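Local coordinates for SLT domain-containing protein (Bdellovibrio bacteriovorus HD100, PDB 6TAB) that acts as a lysozyme of altered substrate specificity, probably hydrolysing peptidoglycan, and helps this periplasmic predator leave its prey cell, at residues Gly168-Ser173 with Gln195-Gly200; Leu136-Arg141 with Lys241-Trp246. All coordinates share one frame; numbering follows the deposited sequence.

Contact 1: residues Gly168-Ser173 with Gln195-Gly200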
ATOM      1  N   GLY A 168     -13.024   0.668  -1.945  1.00 14.46           N
ATOM      2  CA  GLY A 168     -12.318  -0.622  -2.009  1.00 13.97           C
ATOM      3  C   GLY A 168     -11.239  -0.813  -0.942  1.00 13.06           C
ATOM      4  O   GLY A 168     -11.149  -0.076   0.055  1.00 14.31           O
ATOM      5  N   LEU A 169     -10.399  -1.823  -1.187  1.00 13.67           N
ATOM      6  CA  LEU A 169      -9.475  -2.351  -0.165  1.00 13.36           C
ATOM      7  C   LEU A 169      -8.555  -1.253   0.404  1.00 12.44           C
ATOM      8  O   LEU A 169      -8.289  -1.224   1.630  1.00 13.73           O
ATOM      9  CB  LEU A 169      -8.653  -3.517  -0.727  1.00 13.41           C
ATOM     10  CG  LEU A 169      -9.407  -4.809  -1.026  1.00 14.14           C
ATOM     11  CD1 LEU A 169      -8.427  -5.838  -1.570  1.00 14.34           C
ATOM     12  CD2 LEU A 169     -10.160  -5.326   0.203  1.00 14.84           C
ATOM     13  N   LEU A 170      -7.975  -0.412  -0.485  1.00 12.40           N
ATOM     14  CA  LEU A 170      -6.998   0.642  -0.097  1.00 12.37           C
ATOM     15  C   LEU A 170      -7.617   2.059  -0.112  1.00 12.67           C
ATOM     16  O   LEU A 170      -6.904   3.054   0.035  1.00 13.50           O
ATOM     17  CB  LEU A 170      -5.774   0.551  -1.032  1.00 11.78           C
ATOM     18  CG  LEU A 170      -4.874  -0.671  -0.829  1.00 13.03           C
ATOM     19  CD1 LEU A 170      -3.906  -0.830  -1.990  1.00 14.80           C
ATOM     20  CD2 LEU A 170      -4.136  -0.595   0.499  1.00 14.41           C
ATOM     21  N   GLN A 171      -8.946   2.155  -0.262  1.00 12.87           N
ATOM     22  CA  GLN A 171      -9.653   3.447  -0.165  1.00 13.16           C
ATOM     23  C   GLN A 171      -9.030   4.461  -1.167  1.00 14.19           C
ATOM     24  O   GLN A 171      -8.637   5.582  -0.818  1.00 15.92           O
ATOM     25  CB  GLN A 171      -9.739   3.928   1.288  1.00 14.10           C
ATOM     26  CG  GLN A 171     -10.695   3.037   2.119  1.00 14.75           C
ATOM     27  CD  GLN A 171     -12.146   3.243   1.729  1.00 14.56           C
ATOM     28  OE1 GLN A 171     -12.774   4.234   2.126  1.00 16.87           O
ATOM     29  NE2 GLN A 171     -12.696   2.328   0.938  1.00 15.33           N
ATOM     30  N   ILE A 172      -9.014   4.041  -2.436  1.00 13.56           N
ATOM     31  CA  ILE A 172      -8.547   4.837  -3.584  1.00 13.74           C
ATOM     32  C   ILE A 172      -9.774   5.481  -4.225  1.00 14.61           C
ATOM     33  O   ILE A 172     -10.878   4.934  -4.172  1.00 16.39           O
ATOM     34  CB  ILE A 172      -7.745   3.953  -4.567  1.00 15.44           C
ATOM     35  CG1 ILE A 172      -6.466   3.424  -3.867  1.00 16.83           C
ATOM     36  CG2 ILE A 172      -7.430   4.677  -5.887  1.00 15.74           C
ATOM     37  CD1 ILE A 172      -5.753   2.296  -4.601  1.00 17.51           C
ATOM     38  N   SER A 173      -9.591   6.648  -4.842  1.00 15.36           N
ATOM     39  CA  SER A 173     -10.658   7.346  -5.564  1.00 15.37           C
ATOM     40  C   SER A 173     -10.369   7.405  -7.074  1.00 15.31           C
ATOM     41  O   SER A 173      -9.209   7.296  -7.505  1.00 17.20           O
ATOM     42  CB  SER A 173     -10.926   8.737  -4.975  1.00 18.52           C
ATOM     43  OG  SER A 173      -9.734   9.450  -4.710  1.00 22.18           O
ATOM     44  N   GLN A 195      -7.838  -5.129  -9.146  1.00 15.43           N
ATOM     45  CA  GLN A 195      -7.541  -3.798  -9.749  1.00 15.37           C
ATOM     46  C   GLN A 195      -7.142  -2.790  -8.668  1.00 14.24           C
ATOM     47  O   GLN A 195      -6.244  -1.955  -8.879  1.00 14.20           O
ATOM     48  CB  GLN A 195      -8.741  -3.274 -10.545  1.00 15.78           C
ATOM     49  CG  GLN A 195      -9.083  -4.084 -11.797  1.00 16.78           C
ATOM     50  CD  GLN A 195     -10.161  -3.420 -12.626  1.00 18.70           C
ATOM     51  OE1 GLN A 195      -9.984  -2.305 -13.142  1.00 20.15           O
ATOM     52  NE2 GLN A 195     -11.314  -4.073 -12.747  1.00 19.26           N
ATOM     53  N   ASN A 196      -7.798  -2.848  -7.512  1.00 14.23           N
ATOM     54  CA  ASN A 196      -7.493  -1.953  -6.388  1.00 12.80           C
ATOM     55  C   ASN A 196      -6.046  -2.162  -5.911  1.00 13.07           C
ATOM     56  O   ASN A 196      -5.286  -1.169  -5.711  1.00 13.60           O
ATOM     57  CB  ASN A 196      -8.558  -2.116  -5.302  1.00 13.72           C
ATOM     58  CG  ASN A 196      -8.594  -1.022  -4.261  1.00 13.77           C
ATOM     59  OD1 ASN A 196      -7.763  -1.018  -3.343  1.00 14.59           O
ATOM     60  ND2 ASN A 196      -9.560  -0.108  -4.384  1.00 14.12           N
ATOM     61  N   LEU A 197      -5.658  -3.428  -5.688  1.00 12.78           N
ATOM     62  CA  LEU A 197      -4.294  -3.738  -5.210  1.00 13.50           C
ATOM     63  C   LEU A 197      -3.243  -3.321  -6.264  1.00 13.02           C
ATOM     64  O   LEU A 197      -2.163  -2.781  -5.903  1.00 13.53           O
ATOM     65  CB  LEU A 197      -4.174  -5.213  -4.825  1.00 13.35           C
ATOM     66  CG  LEU A 197      -4.955  -5.614  -3.577  1.00 14.49           C
ATOM     67  CD1 LEU A 197      -5.010  -7.138  -3.460  1.00 15.89           C
ATOM     68  CD2 LEU A 197      -4.390  -4.987  -2.302  1.00 17.23           C
ATOM     69  N   SER A 198      -3.513  -3.559  -7.553  1.00 12.88           N
ATOM     70  CA  SER A 198      -2.570  -3.129  -8.627  1.00 13.25           C
ATOM     71  C   SER A 198      -2.389  -1.600  -8.618  1.00 13.50           C
ATOM     72  O   SER A 198      -1.239  -1.099  -8.795  1.00 13.81           O
ATOM     73  CB  SER A 198      -2.995  -3.603 -10.000  1.00 14.90           C
ATOM     74  OG  SER A 198      -2.754  -5.001 -10.157  1.00 17.94           O
ATOM     75  N   CYS A 199      -3.479  -0.843  -8.413  1.00 13.44           N
ATOM     76  CA  CYS A 199      -3.368   0.626  -8.294  1.00 13.06           C
ATOM     77  C   CYS A 199      -2.513   1.028  -7.091  1.00 13.55           C
ATOM     78  O   CYS A 199      -1.645   1.941  -7.208  1.00 13.82           O
ATOM     79  CB  CYS A 199      -4.755   1.276  -8.233  1.00 13.74           C
ATOM     80  SG  CYS A 199      -4.713   3.091  -8.458  1.00 17.84           S
ATOM     81  N   GLY A 200      -2.676   0.360  -5.938  1.00 12.98           N
ATOM     82  CA  GLY A 200      -1.810   0.647  -4.798  1.00 12.98           C
ATOM     83  C   GLY A 200      -0.324   0.474  -5.116  1.00 13.09           C
ATOM     84  O   GLY A 200       0.519   1.282  -4.681  1.00 13.40           O
TER
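L169, L170 and I172 form the apolar heart of this contact, reaching from the loop 168-173 onto one side of the helical segment 195-200. L169 and L197 cross obliquely, with CD1 of L169 lying 4.0 Å from CG of L197. One residue on, L170 sends CD1 against the helix backbone, 3.8 Å from CA of G200, which has no side chain to stand between them; L197 CD2 borders the same methyl. I172 comes in by the end of its longer branch: its CD1 rests 3.7 Å from the carbonyl O of N196 and 3.9 Å from CB of C199, while its CG2 and CD1 both lie near SG of C199, the sulfur bonded to C182. The loop sequence Gly-Leu-Leu-Gln-Ile matches the GLxQI signature of the transglycosylase SLT family, and here its three apolar side chains turn toward the helix while the CB of Q171 points away. N196 leads outward to the polar edge. Its CG stands anti to the backbone N (chi1 -164°), pointing out to the loop. OD1 accepts from L170 N at 2.9 Å with a moderately bent N-H...O angle of 151°, the donor lying somewhat out of the carbonyl plane. ND2, which lies beside G168 CA, gives hydrogen bonds to R167 O and L190 O, so both ends of this buried amide are held and its rotation is fixed by these bonds. Within the loop, a type I turn from G168 to Q171 is doubly closed: G168 O accepts from Q171 N and from Q171 NE2, the latter 3.0 Å away, almost straight and on a lone pair. L170 O takes a hydrogen bond from W229 NE1.

Contact 2: residues Leu136-Arg141 with Lys241-Trp246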
ATOM      1  N   LEU A 136       1.318  -4.034   2.293  1.00 11.58           N
ATOM      2  CA  LEU A 136       0.030  -3.722   1.659  1.00 11.62           C
ATOM      3  C   LEU A 136      -1.137  -4.325   2.460  1.00 11.73           C
ATOM      4  O   LEU A 136      -2.190  -3.645   2.647  1.00 12.03           O
ATOM      5  CB  LEU A 136       0.008  -4.243   0.209  1.00 12.86           C
ATOM      6  CG  LEU A 136       0.701  -3.400  -0.838  1.00 15.09           C
ATOM      7  CD1 LEU A 136       0.903  -4.203  -2.118  1.00 16.77           C
ATOM      8  CD2 LEU A 136      -0.098  -2.123  -1.145  1.00 15.27           C
ATOM      9  N   SER A 137      -1.006  -5.571   2.965  1.00 11.55           N
ATOM     10  CA  SER A 137      -2.095  -6.224   3.739  1.00 12.10           C
ATOM     11  C   SER A 137      -2.352  -5.463   5.046  1.00 12.46           C
ATOM     12  O   SER A 137      -3.516  -5.417   5.512  1.00 13.12           O
ATOM     13  CB  SER A 137      -1.845  -7.714   3.942  1.00 12.31           C
ATOM     14  OG  SER A 137      -0.870  -8.000   4.955  1.00 12.21           O
ATOM     15  N   SER A 138      -1.301  -4.892   5.668  1.00 12.08           N
ATOM     16  CA  SER A 138      -1.456  -4.104   6.892  1.00 12.46           C
ATOM     17  C   SER A 138      -2.187  -2.783   6.606  1.00 12.65           C
ATOM     18  O   SER A 138      -2.979  -2.286   7.439  1.00 13.31           O
ATOM     19  CB  SER A 138      -0.151  -3.919   7.657  1.00 13.02           C
ATOM     20  OG  SER A 138       0.748  -3.029   7.034  1.00 14.00           O
ATOM     21  N   MET A 139      -1.900  -2.175   5.439  1.00 11.96           N
ATOM     22  CA  MET A 139      -2.627  -0.955   5.026  1.00 12.37           C
ATOM     23  C   MET A 139      -4.121  -1.277   4.785  1.00 13.20           C
ATOM     24  O   MET A 139      -5.011  -0.500   5.202  1.00 14.28           O
ATOM     25  CB  MET A 139      -1.965  -0.349   3.782  1.00 13.40           C
ATOM     26  CG  MET A 139      -0.522   0.118   4.032  1.00 13.52           C
ATOM     27  SD  MET A 139       0.439   0.345   2.476  1.00 14.22           S
ATOM     28  CE  MET A 139      -0.565   1.599   1.673  1.00 16.68           C
ATOM     29  N   VAL A 140      -4.399  -2.396   4.101  1.00 12.63           N
ATOM     30  CA  VAL A 140      -5.804  -2.850   3.876  1.00 12.52           C
ATOM     31  C   VAL A 140      -6.527  -3.039   5.224  1.00 13.26           C
ATOM     32  O   VAL A 140      -7.703  -2.634   5.350  1.00 14.42           O
ATOM     33  CB  VAL A 140      -5.822  -4.116   3.002  1.00 12.80           C
ATOM     34  CG1 VAL A 140      -7.225  -4.738   2.979  1.00 14.31           C
ATOM     35  CG2 VAL A 140      -5.305  -3.844   1.576  1.00 13.20           C
ATOM     36  N   ARG A 141      -5.852  -3.648   6.206  1.00 13.03           N
ATOM     37  CA  ARG A 141      -6.475  -3.889   7.530  1.00 13.72           C
ATOM     38  C   ARG A 141      -7.066  -2.578   8.066  1.00 15.10           C
ATOM     39  O   ARG A 141      -8.212  -2.568   8.548  1.00 17.33           O
ATOM     40  CB  ARG A 141      -5.455  -4.445   8.543  1.00 16.83           C
ATOM     41  CG  ARG A 141      -5.863  -4.403  10.019  1.00 20.51           C
ATOM     42  CD  ARG A 141      -7.111  -5.148  10.419  1.00 21.63           C
ATOM     43  NE  ARG A 141      -7.401  -4.894  11.840  1.00 25.87           N
ATOM     44  CZ  ARG A 141      -8.151  -3.898  12.308  1.00 26.74           C
ATOM     45  NH1 ARG A 141      -8.664  -2.997  11.476  1.00 28.83           N
ATOM     46  NH2 ARG A 141      -8.386  -3.832  13.616  1.00 36.86           N
ATOM     47  N   LYS A 241       0.898   3.118  14.357  1.00 16.84           N
ATOM     48  CA  LYS A 241       1.742   2.410  15.352  1.00 18.35           C
ATOM     49  C   LYS A 241       1.796   0.900  15.063  1.00 16.89           C
ATOM     50  O   LYS A 241       2.863   0.274  15.189  1.00 17.91           O
ATOM     51  CB  LYS A 241       1.280   2.708  16.789  1.00 21.22           C
ATOM     52  CG  LYS A 241       1.542   4.140  17.265  1.00 24.22           C
ATOM     53  CD  LYS A 241       1.200   4.434  18.716  1.00 33.97           C
ATOM     54  CE  LYS A 241      -0.238   4.137  19.061  1.00 41.42           C
ATOM     55  NZ  LYS A 241      -0.514   4.515  20.463  1.00 50.57           N
ATOM     56  N   SER A 242       0.656   0.316  14.669  1.00 16.03           N
ATOM     57  CA  SER A 242       0.552  -1.090  14.343  1.00 16.34           C
ATOM     58  C   SER A 242       1.297  -1.453  13.053  1.00 14.62           C
ATOM     59  O   SER A 242       2.021  -2.446  13.009  1.00 15.06           O
ATOM     60  CB  SER A 242      -0.904  -1.544  14.257  1.00 17.90           C
ATOM     61  OG  SER A 242      -1.594  -1.410  15.497  1.00 23.09           O
ATOM     62  N   ILE A 243       1.132  -0.650  12.000  1.00 14.18           N
ATOM     63  CA  ILE A 243       1.838  -0.912  10.735  1.00 13.20           C
ATOM     64  C   ILE A 243       3.355  -0.922  10.982  1.00 12.41           C
ATOM     65  O   ILE A 243       4.072  -1.839  10.510  1.00 13.26           O
ATOM     66  CB  ILE A 243       1.414   0.103   9.644  1.00 12.95           C
ATOM     67  CG1 ILE A 243      -0.047  -0.135   9.236  1.00 13.87           C
ATOM     68  CG2 ILE A 243       2.317   0.025   8.407  1.00 13.90           C
ATOM     69  CD1 ILE A 243      -0.678   0.942   8.388  1.00 14.71           C
ATOM     70  N   VAL A 244       3.867   0.096  11.704  1.00 13.03           N
ATOM     71  CA  VAL A 244       5.329   0.170  11.964  1.00 14.00           C
ATOM     72  C   VAL A 244       5.799  -1.037  12.809  1.00 13.20           C
ATOM     73  O   VAL A 244       6.821  -1.638  12.514  1.00 13.49           O
ATOM     74  CB  VAL A 244       5.708   1.489  12.675  1.00 17.35           C
ATOM     75  CG1 VAL A 244       7.120   1.476  13.261  1.00 20.37           C
ATOM     76  CG2 VAL A 244       5.541   2.668  11.745  1.00 18.71           C
ATOM     77  N   SER A 245       5.049  -1.376  13.894  1.00 15.00           N
ATOM     78  CA  SER A 245       5.415  -2.472  14.796  1.00 15.36           C
ATOM     79  C   SER A 245       5.442  -3.820  14.047  1.00 13.87           C
ATOM     80  O   SER A 245       6.400  -4.615  14.156  1.00 15.78           O
ATOM     81  CB  SER A 245       4.490  -2.541  15.999  1.00 19.15           C
ATOM     82  OG  SER A 245       4.943  -3.522  16.928  1.00 24.61           O
ATOM     83  N   TRP A 246       4.373  -4.100  13.293  1.00 13.77           N
ATOM     84  CA  TRP A 246       4.281  -5.389  12.590  1.00 13.97           C
ATOM     85  C   TRP A 246       5.402  -5.515  11.549  1.00 14.24           C
ATOM     86  O   TRP A 246       6.000  -6.579  11.405  1.00 16.07           O
ATOM     87  CB  TRP A 246       2.902  -5.590  11.978  1.00 13.95           C
ATOM     88  CG  TRP A 246       1.747  -5.635  12.951  1.00 16.62           C
ATOM     89  CD1 TRP A 246       1.776  -5.780  14.303  1.00 20.08           C
ATOM     90  CD2 TRP A 246       0.366  -5.423  12.613  1.00 16.25           C
ATOM     91  NE1 TRP A 246       0.501  -5.694  14.831  1.00 23.05           N
ATOM     92  CE2 TRP A 246      -0.390  -5.476  13.806  1.00 20.45           C
ATOM     93  CE3 TRP A 246      -0.284  -5.119  11.417  1.00 16.56           C
ATOM     94  CZ2 TRP A 246      -1.771  -5.297  13.814  1.00 22.09           C
ATOM     95  CZ3 TRP A 246      -1.655  -4.971  11.420  1.00 17.04           C
ATOM     96  CH2 TRP A 246      -2.393  -5.074  12.608  1.00 20.62           C
TER
HETATM   97  O   HOH W   1       3.243  -3.740   8.478  1.00 15.40           O
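S138 meets both I243 and W246, its small side chain reaching them from the opposing helix. The hydroxyl OG lies against both branches of I243, 3.7 Å from CG2 and equally far from CG1, whereas CB meets the six-membered ring of the indole at its edge, 3.9 Å from CE3 of W246. That approach is close to the ring plane, and R141 joins it there more loosely with CG 4.4 Å from W246 CH2. The isoleucine also extends CD1 toward M139, whose CG comes to 4.4 Å; this is light packing, and the CB of M139 points away from segment 241-246. No direct hydrogen bond crosses the interface. Instead water 1 donates to S138 OG (3.0 Å) and to the carbonyl O of I243 (2.9 Å), tying a side chain to the opposite backbone. A chi1 of 72° sets the serine OG between its own backbone N and carbonyl carbon, where it hydrogen-bonds to V135 O one turn back; its proton is used there, and it accepts from the water. Beyond this first shell, F142 lies against I243 and F134 against W246, both from the helix 125-144, and V244 packs onto L115 and F116. One indole face carries S242 O, 3.2 Å above the plane and displaced toward the rim. The segment axes pass 10.0 Å apart at 157°, so the helices run nearly antiparallel, and the CA atoms of S138 and I243 are the nearest pair across the two segments. This is a helix-helix packing within the alpha-helical body of the lysozyme-like fold, joining the C-terminal helix to the long helix 125-144.

Contact 1 is nested along the chain inside the loop closed by contact 2, and their centres lie 16 Å apart. The helix 125-144 joins them: one side takes the C-terminal helix, another the loop 168-173. L170 makes most of the direct contacts between them, its CD2 packing 3.6 Å from V140 CG2 and 3.9 Å from M139 CB, while its CD1 also reaches L136 CD2 at 4.1 Å. V140 touches L197 as well. Toward the end of that helix, S144 hydrogen-bonds to L169 O and Q171 touches E143. E143 and S144 match the Glu-Ser signature of SLT domains, so contact 1 probably borders the substrate cleft.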